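Local structure of 2-methyl-aconitate isomerase (Shewanella oneidensis, 5K87) at residues 43-48 with 103-108; 48-53 with 94-99; 290-293 with 299-302; 213-218 with 232-237. The protein catalyses the cis-trans isomerization of 2-methyl-aconitate, by base-catalysed proton abstraction, in the 2-methylcitrate cycle that degrades propionate. The protein carries 1 engineered substitution. One frame throughout, in Å; residues are numbered along the deposited sequence. Where two conformers were deposited one is given.

Contact 1. Residues 43-48 with 103-108; sequences PARDAL and VDWSGN
The helical turn around Asp46 passes strand 103-104 at Val103 with their CA atoms 6.1 Å apart, close enough for side chains to span the gap without any bond between the two backbones. Asp46 does most of the work. Its CG stands anti to the carbonyl carbon (chi1 -70°), which swings the carboxylate off the helix toward the indole of Trp105. NE1 of Trp105 donates to OD1 of Asp46 over 3.0 Å, with an N-H...O angle of 148°; the oxygen lies at the ring edge, near the indole plane, and is met on its syn side, somewhat out of the carboxylate plane. The other oxygen is used as well: one water donates to Asp46 OD2 (2.8 Å) and accepts from Val103 N (2.9 Å). An aspartate suits this place because each of its oxygens serves a different part of the 103-108 segment, and two donors probably help to keep it ionised. Val103 CG1 covers one face of the indole of its own segment, offset toward the rim, and its CB lies 3.9 Å from Asp46 OD1. Beyond the pyrrole edge, the aliphatic CD of Arg45 rests obliquely against CZ2 of Trp105 at 4.0 Å, while Arg45 NE is bonded to Ala38 O. Within 103-108, Asp104 OD1 accepts Ser106 N, which makes an Asx turn, and Ser106 OG, shaping the chain running on toward Cys109, the inferred proton donor/acceptor. The whole is a helix packed on a sheet through a tryptophan-carboxylate hydrogen bond, the indole about 10 Å from the Cys109 side chain.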
loop_
_atom_site.group_PDB
_atom_site.type_symbol
_atom_site.label_atom_id
_atom_site.label_comp_id
_atom_site.label_asym_id
_atom_site.label_seq_id
_atom_site.Cartn_x
_atom_site.Cartn_y
_atom_site.Cartn_z
ATOM N N PRO A 43 -6.066 25.237 -3.632
ATOM C CA PRO A 43 -6.961 24.235 -3.052
ATOM C C PRO A 43 -7.567 23.268 -4.076
ATOM O O PRO A 43 -7.782 22.112 -3.728
ATOM C CB PRO A 43 -8.053 25.075 -2.373
ATOM C CG PRO A 43 -7.925 26.449 -2.986
ATOM C CD PRO A 43 -6.475 26.610 -3.287
ATOM N N ALA A 44 -7.834 23.705 -5.298
ATOM C CA ALA A 44 -8.402 22.787 -6.281
ATOM C C ALA A 44 -7.395 21.695 -6.629
ATOM O O ALA A 44 -7.748 20.509 -6.679
ATOM C CB ALA A 44 -8.839 23.529 -7.524
ATOM N N ARG A 45 -6.144 22.083 -6.857
ATOM C CA ARG A 45 -5.088 21.114 -7.098
ATOM C C ARG A 45 -4.942 20.167 -5.908
ATOM O O ARG A 45 -4.896 18.948 -6.072
ATOM C CB ARG A 45 -3.772 21.838 -7.360
ATOM C CG ARG A 45 -2.585 20.893 -7.430
ATOM C CD ARG A 45 -1.302 21.621 -7.749
ATOM N NE ARG A 45 -1.325 22.139 -9.113
ATOM C CZ ARG A 45 -0.340 22.833 -9.671
ATOM N NH1 ARG A 45 -0.466 23.248 -10.928
ATOM N NH2 ARG A 45 0.767 23.115 -8.990
ATOM N N ASP A 46 -4.876 20.721 -4.700
ATOM C CA ASP A 46 -4.670 19.898 -3.521
ATOM C C ASP A 46 -5.824 18.925 -3.326
ATOM O O ASP A 46 -5.605 17.759 -3.016
ATOM C CB ASP A 46 -4.500 20.750 -2.262
ATOM C CG ASP A 46 -3.197 21.519 -2.235
ATOM O OD1 ASP A 46 -2.309 21.271 -3.074
ATOM O OD2 ASP A 46 -3.044 22.382 -1.334
ATOM N N ALA A 47 -7.053 19.394 -3.523
ATOM C CA ALA A 47 -8.221 18.536 -3.362
ATOM C C ALA A 47 -8.208 17.372 -4.356
ATOM O O ALA A 47 -8.566 16.245 -4.006
ATOM C CB ALA A 47 -9.501 19.335 -3.513
ATOM N N LEU A 48 -7.817 17.654 -5.593
ATOM C CA LEU A 48 -7.732 16.620 -6.617
ATOM C C LEU A 48 -6.711 15.564 -6.218
ATOM O O LEU A 48 -6.994 14.364 -6.245
ATOM C CB LEU A 48 -7.343 17.229 -7.963
ATOM C CG LEU A 48 -7.023 16.225 -9.068
ATOM C CD1 LEU A 48 -8.240 15.384 -9.384
ATOM C CD2 LEU A 48 -6.528 16.961 -10.299
ATOM N N VAL A 103 -1.588 18.660 1.427
ATOM C CA VAL A 103 -0.501 18.249 0.547
ATOM C C VAL A 103 0.662 19.194 0.816
ATOM O O VAL A 103 0.485 20.413 0.775
ATOM C CB VAL A 103 -0.901 18.313 -0.942
ATOM C CG1 VAL A 103 0.243 17.804 -1.808
ATOM C CG2 VAL A 103 -2.155 17.492 -1.190
ATOM N N ASP A 104 1.829 18.631 1.128
ATOM C CA ASP A 104 2.999 19.426 1.470
ATOM C C ASP A 104 3.894 19.614 0.253
ATOM O O ASP A 104 4.329 18.639 -0.365
ATOM C CB ASP A 104 3.779 18.756 2.590
ATOM C CG ASP A 104 4.737 19.698 3.260
ATOM O OD1 ASP A 104 5.660 20.180 2.580
ATOM O OD2 ASP A 104 4.582 19.948 4.471
ATOM N N TRP A 105 4.157 20.875 -0.084
ATOM C CA TRP A 105 4.954 21.244 -1.248
ATOM C C TRP A 105 6.311 21.838 -0.861
ATOM O O TRP A 105 6.963 22.487 -1.683
ATOM C CB TRP A 105 4.187 22.253 -2.119
ATOM C CG TRP A 105 2.857 21.751 -2.570
ATOM C CD1 TRP A 105 1.647 21.969 -1.964
ATOM C CD2 TRP A 105 2.590 20.922 -3.713
ATOM N NE1 TRP A 105 0.652 21.332 -2.662
ATOM C CE2 TRP A 105 1.202 20.685 -3.739
ATOM C CE3 TRP A 105 3.388 20.371 -4.723
ATOM C CZ2 TRP A 105 0.595 19.915 -4.727
ATOM C CZ3 TRP A 105 2.785 19.600 -5.702
ATOM C CH2 TRP A 105 1.402 19.379 -5.699
ATOM N N SER A 106 6.750 21.617 0.373
ATOM C CA SER A 106 7.976 22.247 0.862
ATOM C C SER A 106 9.273 21.522 0.495
ATOM O O SER A 106 10.359 22.050 0.740
ATOM C CB SER A 106 7.909 22.445 2.383
ATOM O OG SER A 106 8.004 21.218 3.081
ATOM N N GLY A 107 9.182 20.329 -0.080
ATOM C CA GLY A 107 10.381 19.557 -0.342
ATOM C C GLY A 107 10.410 18.845 -1.675
ATOM O O GLY A 107 9.406 18.763 -2.395
ATOM N N ASN A 108 11.578 18.311 -1.996
ATOM C CA ASN A 108 11.770 17.451 -3.152
ATOM C C ASN A 108 11.505 15.996 -2.759
ATOM O O ASN A 108 11.389 15.667 -1.573
ATOM C CB ASN A 108 13.220 17.639 -3.632
ATOM C CG ASN A 108 13.560 16.839 -4.867
ATOM O OD1 ASN A 108 12.704 16.548 -5.701
ATOM N ND2 ASN A 108 14.837 16.504 -5.004
HETATM O O HOH W 1 -2.884 21.278 1.226
#

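Contact 2. Residues 48-53 with 94-99; sequences LLLRVI and GQVSID
Leu50 and Ile53, three residues apart on helix 43-53, close on Val96 at the end of strand 89-96: a helix-on-sheet packing in a protein of the PrpF family, which belongs to the diaminopimelate epimerase clan. The backbones approach most nearly at Leu50 and Val96, whose CA atoms are 6.5 Å apart. No hydrogen bond joins the two segments, and the cohesion is apolar. Branched aliphatic residues fit here: one methyl of the valine, CG1, sits against both helix residues and the second, CG2, adds contact with Ile53, while leucine reaches in with its CD2 and isoleucine meets the valine with both branches at CB. The isoleucine also extends to Thr76, Val27 and Ser74, the last in a substrate-binding stretch altered by engineering in this structure.

Several polar groups have partners beyond the contact. The Val96 backbone pairs with Ser74, whose OG also bonds to Val96 O, and Ser97 O accepts from Ser55 OG. Ser97 OG takes Lys100 N, with a weak bond from Asp99 N at 3.3 Å. On the helix, Ile53 N bonds to Leu49 O at 3.1 Å.

With CG1 anti to its backbone N (chi1 -179°), Val96 turns that methyl to where both helix residues converge: CG1 of Val96 lies 3.7 Å from Leu50 CD2 and 3.8 Å from Ile53 CG2, while Val96 CG2 meets Ile53 CG1 at 4.0 Å.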
loop_
_atom_site.group_PDB
_atom_site.type_symbol
_atom_site.label_atom_id
_atom_site.label_comp_id
_atom_site.label_asym_id
_atom_site.label_seq_id
_atom_site.Cartn_x
_atom_site.Cartn_y
_atom_site.Cartn_z
ATOM N N LEU A 48 -7.817 17.654 -5.593
ATOM C CA LEU A 48 -7.732 16.620 -6.617
ATOM C C LEU A 48 -6.711 15.564 -6.218
ATOM O O LEU A 48 -6.994 14.364 -6.245
ATOM C CB LEU A 48 -7.343 17.229 -7.963
ATOM C CG LEU A 48 -7.023 16.225 -9.068
ATOM C CD1 LEU A 48 -8.240 15.384 -9.384
ATOM C CD2 LEU A 48 -6.528 16.961 -10.299
ATOM N N LEU A 49 -5.528 16.010 -5.815
ATOM C CA LEU A 49 -4.453 15.085 -5.486
ATOM C C LEU A 49 -4.798 14.261 -4.251
ATOM O O LEU A 49 -4.511 13.067 -4.190
ATOM C CB LEU A 49 -3.142 15.837 -5.287
ATOM C CG LEU A 49 -2.641 16.550 -6.545
ATOM C CD1 LEU A 49 -1.382 17.326 -6.274
ATOM C CD2 LEU A 49 -2.399 15.555 -7.638
ATOM N N LEU A 50 -5.405 14.896 -3.253
ATOM C CA LEU A 50 -5.870 14.166 -2.081
ATOM C C LEU A 50 -6.818 13.039 -2.472
ATOM O O LEU A 50 -6.667 11.897 -2.008
ATOM C CB LEU A 50 -6.554 15.119 -1.096
ATOM C CG LEU A 50 -5.613 15.990 -0.260
ATOM C CD1 LEU A 50 -6.367 17.200 0.283
ATOM C CD2 LEU A 50 -5.017 15.195 0.890
ATOM N N ARG A 51 -7.776 13.332 -3.334
ATOM C CA ARG A 51 -8.762 12.335 -3.701
ATOM C C ARG A 51 -8.158 11.236 -4.568
ATOM O O ARG A 51 -8.532 10.076 -4.443
ATOM C CB ARG A 51 -9.938 13.004 -4.408
ATOM C CG ARG A 51 -11.168 12.137 -4.488
ATOM C CD ARG A 51 -11.692 11.776 -3.103
ATOM N NE ARG A 51 -12.730 10.763 -3.214
ATOM C CZ ARG A 51 -12.482 9.465 -3.335
ATOM N NH1 ARG A 51 -11.225 9.023 -3.340
ATOM N NH2 ARG A 51 -13.486 8.612 -3.431
ATOM N N VAL A 52 -7.226 11.595 -5.447
ATOM C CA VAL A 52 -6.553 10.572 -6.255
ATOM C C VAL A 52 -5.843 9.563 -5.345
ATOM O O VAL A 52 -5.915 8.354 -5.551
ATOM C CB VAL A 52 -5.547 11.188 -7.245
ATOM C CG1 VAL A 52 -4.657 10.110 -7.858
ATOM C CG2 VAL A 52 -6.283 11.973 -8.335
ATOM N N ILE A 53 -5.156 10.074 -4.326
ATOM C CA ILE A 53 -4.367 9.243 -3.427
ATOM C C ILE A 53 -5.225 8.485 -2.395
ATOM O O ILE A 53 -4.847 7.406 -1.948
ATOM C CB ILE A 53 -3.275 10.117 -2.766
ATOM C CG1 ILE A 53 -2.197 10.483 -3.785
ATOM C CG2 ILE A 53 -2.683 9.463 -1.528
ATOM C CD1 ILE A 53 -1.347 9.293 -4.253
ATOM N N GLY A 94 4.447 16.706 -4.470
ATOM C CA GLY A 94 3.467 16.882 -3.410
ATOM C C GLY A 94 3.418 15.671 -2.501
ATOM O O GLY A 94 3.061 14.567 -2.934
ATOM N N GLN A 95 3.796 15.865 -1.243
ATOM C CA GLN A 95 3.730 14.819 -0.239
ATOM C C GLN A 95 2.318 14.837 0.331
ATOM O O GLN A 95 1.921 15.809 0.984
ATOM C CB GLN A 95 4.736 15.096 0.877
ATOM C CG GLN A 95 4.770 14.016 1.958
ATOM C CD GLN A 95 5.405 12.739 1.461
ATOM O OE1 GLN A 95 6.470 12.777 0.861
ATOM N NE2 GLN A 95 4.750 11.605 1.690
ATOM N N VAL A 96 1.548 13.787 0.073
ATOM C CA VAL A 96 0.138 13.780 0.439
ATOM C C VAL A 96 -0.027 13.173 1.822
ATOM O O VAL A 96 0.325 12.024 2.050
ATOM C CB VAL A 96 -0.700 13.011 -0.599
ATOM C CG1 VAL A 96 -2.164 13.040 -0.210
ATOM C CG2 VAL A 96 -0.495 13.615 -1.985
ATOM N N SER A 97 -0.549 13.959 2.759
ATOM C CA SER A 97 -0.779 13.463 4.109
ATOM C C SER A 97 -1.749 12.291 4.069
ATOM O O SER A 97 -2.708 12.306 3.304
ATOM C CB SER A 97 -1.366 14.568 4.980
ATOM O OG SER A 97 -1.708 14.074 6.261
ATOM N N ILE A 98 -1.502 11.281 4.893
ATOM C CA ILE A 98 -2.437 10.168 4.987
ATOM C C ILE A 98 -3.657 10.552 5.817
ATOM O O ILE A 98 -4.788 10.207 5.468
ATOM C CB ILE A 98 -1.749 8.930 5.575
ATOM C CG1 ILE A 98 -0.650 8.446 4.624
ATOM C CG2 ILE A 98 -2.755 7.819 5.843
ATOM C CD1 ILE A 98 0.316 7.442 5.237
ATOM N N ASP A 99 -3.422 11.289 6.903
ATOM C CA ASP A 99 -4.452 11.539 7.917
ATOM C C ASP A 99 -5.121 12.910 7.836
ATOM O O ASP A 99 -6.210 13.092 8.376
ATOM C CB ASP A 99 -3.874 11.323 9.325
ATOM C CG ASP A 99 -2.650 12.185 9.599
ATOM O OD1 ASP A 99 -1.757 12.274 8.728
ATOM O OD2 ASP A 99 -2.574 12.776 10.698
#

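Contact 3. Residues 290-293 with 299-302; sequences PKSY and KTVA
Tyr293 and Val301 form an antiparallel hydrogen-bonded pair, their backbones joined twice. Val301 N donates to Tyr293 O at 2.7 Å, and Tyr293 N donates to Val301 O at 3.0 Å. Val301 O also receives a CA-H contact from Ser292 CA at 3.2 Å. Ser292 OG lies 3.8 Å from Thr300 CG2, small residues that suit this exposed margin.

Both paired residues point to the same face of the two-stranded sheet, and their side chains run alongside each other. The phenol ring is turned so that Val301 CB stands over its face, 3.9 Å from the ring centroid and 20° off the normal, a CH-pi contact; CG1 reaches Tyr293 CE1 at 3.7 Å and CG2 reaches CZ at 3.7 Å. This placement follows from chi1 of 64°, with CG in the crowded position between backbone N and carbonyl carbon. Cutting Tyr293 back to an alanine would probably leave Val301 without its ring cover and His357 O without the phenol donor that now bonds to it.

Tyr293 OH bonds to His357 O, at the end of strand 352-357, and so anchors the hairpin of strands 293-294 and 300-301 to the body of the protein. The ring makes a cation-pi contact with Arg311 and packs on Leu309, both on strand 308-314, while Val301 rests on Val306 in the loop that leads into that strand.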
loop_
_atom_site.group_PDB
_atom_site.type_symbol
_atom_site.label_atom_id
_atom_site.label_comp_id
_atom_site.label_asym_id
_atom_site.label_seq_id
_atom_site.Cartn_x
_atom_site.Cartn_y
_atom_site.Cartn_z
ATOM N N PRO A 290 29.906 1.585 11.162
ATOM C CA PRO A 290 29.529 0.303 10.567
ATOM C C PRO A 290 29.316 -0.789 11.600
ATOM O O PRO A 290 30.069 -0.901 12.581
ATOM C CB PRO A 290 30.741 -0.045 9.702
ATOM C CG PRO A 290 31.297 1.274 9.324
ATOM C CD PRO A 290 31.104 2.151 10.523
ATOM N N LYS A 291 28.286 -1.590 11.369
ATOM C CA LYS A 291 27.993 -2.743 12.198
ATOM C C LYS A 291 27.174 -3.678 11.327
ATOM O O LYS A 291 26.336 -3.231 10.537
ATOM C CB LYS A 291 27.225 -2.327 13.458
ATOM C CG LYS A 291 27.046 -3.436 14.480
ATOM C CD LYS A 291 26.361 -2.931 15.745
ATOM C CE LYS A 291 26.363 -4.004 16.826
ATOM N NZ LYS A 291 25.646 -3.573 18.061
ATOM N N SER A 292 27.423 -4.976 11.459
ATOM C CA SER A 292 26.724 -5.973 10.663
ATOM C C SER A 292 25.269 -6.101 11.099
ATOM O O SER A 292 24.955 -5.968 12.282
ATOM C CB SER A 292 27.425 -7.329 10.787
ATOM O OG SER A 292 26.788 -8.315 9.995
ATOM N N TYR A 293 24.380 -6.350 10.141
ATOM C CA TYR A 293 22.977 -6.596 10.455
ATOM C C TYR A 293 22.261 -7.282 9.304
ATOM O O TYR A 293 22.697 -7.217 8.156
ATOM C CB TYR A 293 22.242 -5.294 10.798
ATOM C CG TYR A 293 22.156 -4.311 9.649
ATOM C CD1 TYR A 293 23.222 -3.462 9.363
ATOM C CD2 TYR A 293 21.006 -4.211 8.860
ATOM C CE1 TYR A 293 23.165 -2.559 8.322
ATOM C CE2 TYR A 293 20.941 -3.306 7.805
ATOM C CZ TYR A 293 22.022 -2.481 7.547
ATOM O OH TYR A 293 21.986 -1.571 6.519
ATOM N N LYS A 299 18.819 -10.322 3.847
ATOM C CA LYS A 299 20.222 -10.293 3.435
ATOM C C LYS A 299 21.119 -9.671 4.497
ATOM O O LYS A 299 20.765 -8.668 5.121
ATOM C CB LYS A 299 20.396 -9.520 2.126
ATOM C CG LYS A 299 19.888 -10.227 0.884
ATOM C CD LYS A 299 20.314 -9.457 -0.360
ATOM C CE LYS A 299 19.604 -9.950 -1.608
ATOM N NZ LYS A 299 19.802 -9.009 -2.749
ATOM N N THR A 300 22.292 -10.258 4.691
ATOM C CA THR A 300 23.255 -9.698 5.620
ATOM C C THR A 300 23.975 -8.509 5.006
ATOM O O THR A 300 24.494 -8.587 3.893
ATOM C CB THR A 300 24.294 -10.743 6.058
ATOM O OG1 THR A 300 23.626 -11.827 6.714
ATOM C CG2 THR A 300 25.301 -10.124 7.017
ATOM N N VAL A 301 23.978 -7.395 5.734
ATOM C CA VAL A 301 24.837 -6.273 5.410
ATOM C C VAL A 301 26.028 -6.372 6.351
ATOM O O VAL A 301 25.880 -6.228 7.558
ATOM C CB VAL A 301 24.109 -4.935 5.639
ATOM C CG1 VAL A 301 25.034 -3.765 5.352
ATOM C CG2 VAL A 301 22.864 -4.848 4.763
ATOM N N ALA A 302 27.203 -6.643 5.795
ATOM C CA ALA A 302 28.414 -6.765 6.596
ATOM C C ALA A 302 28.958 -5.386 6.953
ATOM O O ALA A 302 28.837 -4.449 6.170
ATOM C CB ALA A 302 29.465 -7.573 5.837
#

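Contact 4. Residues 213-218 with 232-237; sequences GRFNAT and EDLGYT
Phe215 reaches from strand 213-221 into the 3-10 turn at Asp233 and Leu234, the CA atoms of Phe215 and Asp233 being 6.5 Å apart. Its ring offers an edge: CE1 of Phe215 lies 3.6 Å from Asp233 O, which sits near the ring plane. The same CE1 meets Leu234 CD2 at 3.7 Å from an oblique direction, the two side chains crossing at about a right angle. On the same edge, CD1 of Phe215 comes within 4.1 Å of Asp233 CB. Asp233 OD2 stands 3.9 Å from Asn216 N, too far for a hydrogen bond.

The torsion of Phe215, CG anti to the carbonyl carbon (chi1 -53°), carries the ring toward the turn, and the adjacent backbone accommodates it. Glycine suits position 213, since a CB there would lie about 2.7 Å from Phe215 CZ and clash. The turn is closed by Gly235 N bonding to Glu232 O at 3.1 Å, and Gly235 takes a positive phi of 78° that a residue without a side chain adopts easily. Outward, Phe215 packs on Val209 and on Ile258 of helix 249-266, and Leu234 rests on Phe255 of that helix and on Ile229. An alanine in place of Phe215 would probably open a gap between this turn and Ile258, leaving Leu234 CD2 without its ring partner.

Chemically the contact has no hydrogen bond across it, and Asn216 O is buried here with no partner in the model: it depends on apolar contact and on an aromatic edge whose slightly positive hydrogens probably suit the partly negative carbonyl oxygen of Asp233.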
loop_
_atom_site.group_PDB
_atom_site.type_symbol
_atom_site.label_atom_id
_atom_site.label_comp_id
_atom_site.label_asym_id
_atom_site.label_seq_id
_atom_site.Cartn_x
_atom_site.Cartn_y
_atom_site.Cartn_z
ATOM N N GLY A 213 16.262 15.181 26.920
ATOM C CA GLY A 213 17.679 14.897 26.824
ATOM C C GLY A 213 18.491 16.003 26.185
ATOM O O GLY A 213 17.964 17.042 25.781
ATOM N N ARG A 214 19.800 15.780 26.127
ATOM C CA ARG A 214 20.708 16.624 25.374
ATOM C C ARG A 214 21.292 15.735 24.291
ATOM O O ARG A 214 21.754 14.629 24.575
ATOM C CB ARG A 214 21.823 17.187 26.266
ATOM C CG ARG A 214 21.437 18.440 27.047
ATOM C CD ARG A 214 22.631 19.030 27.795
ATOM N N PHE A 215 21.249 16.205 23.049
ATOM C CA PHE A 215 21.675 15.386 21.920
ATOM C C PHE A 215 22.651 16.151 21.032
ATOM O O PHE A 215 22.334 17.231 20.544
ATOM C CB PHE A 215 20.452 14.928 21.107
ATOM C CG PHE A 215 19.389 14.257 21.933
ATOM C CD1 PHE A 215 19.454 12.898 22.204
ATOM C CD2 PHE A 215 18.324 14.984 22.447
ATOM C CE1 PHE A 215 18.481 12.280 22.970
ATOM C CE2 PHE A 215 17.350 14.370 23.212
ATOM C CZ PHE A 215 17.429 13.017 23.476
ATOM N N ASN A 216 23.850 15.606 20.844
ATOM C CA ASN A 216 24.728 16.129 19.808
ATOM C C ASN A 216 24.037 15.927 18.476
ATOM O O ASN A 216 23.451 14.875 18.232
ATOM C CB ASN A 216 26.086 15.431 19.807
ATOM C CG ASN A 216 27.065 16.068 20.771
ATOM O OD1 ASN A 216 27.596 17.148 20.512
ATOM N ND2 ASN A 216 27.314 15.399 21.884
ATOM N N ALA A 217 24.085 16.946 17.634
ATOM C CA ALA A 217 23.379 16.890 16.369
ATOM C C ALA A 217 24.119 17.660 15.302
ATOM O O ALA A 217 24.743 18.687 15.579
ATOM C CB ALA A 217 21.974 17.444 16.530
ATOM N N THR A 218 24.051 17.158 14.075
ATOM C CA THR A 218 24.422 17.956 12.924
ATOM C C THR A 218 23.150 18.330 12.188
ATOM O O THR A 218 22.346 17.465 11.832
ATOM C CB THR A 218 25.366 17.214 11.970
ATOM O OG1 THR A 218 26.657 17.115 12.577
ATOM C CG2 THR A 218 25.495 17.973 10.661
ATOM N N GLU A 232 23.562 6.105 19.484
ATOM C CA GLU A 232 23.806 5.716 20.872
ATOM C C GLU A 232 23.195 6.686 21.874
ATOM O O GLU A 232 22.843 6.287 22.983
ATOM C CB GLU A 232 25.303 5.533 21.147
ATOM C CG GLU A 232 26.116 6.812 21.112
ATOM C CD GLU A 232 27.569 6.582 21.497
ATOM O OE1 GLU A 232 27.925 5.427 21.809
ATOM O OE2 GLU A 232 28.352 7.555 21.487
ATOM N N ASP A 233 23.051 7.950 21.486
ATOM C CA ASP A 233 22.428 8.945 22.358
ATOM C C ASP A 233 20.934 8.688 22.553
ATOM O O ASP A 233 20.307 9.262 23.444
ATOM C CB ASP A 233 22.658 10.360 21.825
ATOM C CG ASP A 233 24.118 10.771 21.879
ATOM O OD1 ASP A 233 24.908 10.099 22.580
ATOM O OD2 ASP A 233 24.471 11.772 21.224
ATOM N N LEU A 234 20.374 7.827 21.710
ATOM C CA LEU A 234 18.975 7.436 21.795
ATOM C C LEU A 234 18.819 6.008 22.302
ATOM O O LEU A 234 17.700 5.501 22.408
ATOM C CB LEU A 234 18.324 7.545 20.415
ATOM C CG LEU A 234 18.359 8.916 19.747
ATOM C CD1 LEU A 234 18.062 8.783 18.261
ATOM C CD2 LEU A 234 17.365 9.845 20.418
ATOM N N GLY A 235 19.934 5.355 22.612
ATOM C CA GLY A 235 19.913 3.963 23.031
ATOM C C GLY A 235 19.738 2.991 21.872
ATOM O O GLY A 235 19.366 1.832 22.072
ATOM N N TYR A 236 20.002 3.465 20.655
ATOM C CA TYR A 236 19.948 2.622 19.456
ATOM C C TYR A 236 21.355 2.257 19.000
ATOM O O TYR A 236 22.333 2.850 19.460
ATOM C CB TYR A 236 19.178 3.320 18.327
ATOM C CG TYR A 236 17.707 3.500 18.631
ATOM C CD1 TYR A 236 16.896 2.405 18.906
ATOM C CD2 TYR A 236 17.128 4.761 18.638
ATOM C CE1 TYR A 236 15.543 2.562 19.187
ATOM C CE2 TYR A 236 15.782 4.926 18.921
ATOM C CZ TYR A 236 14.998 3.823 19.196
ATOM O OH TYR A 236 13.658 3.986 19.474
ATOM N N THR A 237 21.454 1.287 18.095
ATOM C CA THR A 237 22.746 0.874 17.559
ATOM C C THR A 237 22.935 1.305 16.114
ATOM O O THR A 237 24.051 1.293 15.608
ATOM C CB THR A 237 22.907 -0.640 17.608
ATOM O OG1 THR A 237 21.947 -1.234 16.729
ATOM C CG2 THR A 237 22.681 -1.153 19.023
#

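How the contacts relate
From the N terminus, helix 43-53 supplies the first halves of both early contacts, which share Leu48. Contact 2 (48-53 with 94-99) closes its loop first and lies nested inside the longer one closed by contact 1 (43-48 with 103-108). They also touch: Asp104 N probably bonds to Gln95 O between neighbouring strands 103-104 and 89-96, and Trp105 packs on Leu49, so the helix is tied to one sheet region. Contact 4 (213-218 with 232-237) then closes a short loop around strand 225-230, and contact 3 (290-293 with 299-302) follows in series as a hairpin. These two meet where Lys291 packs on Thr237, while contact 3 lies about 38 Å, centre to centre, from contact 1.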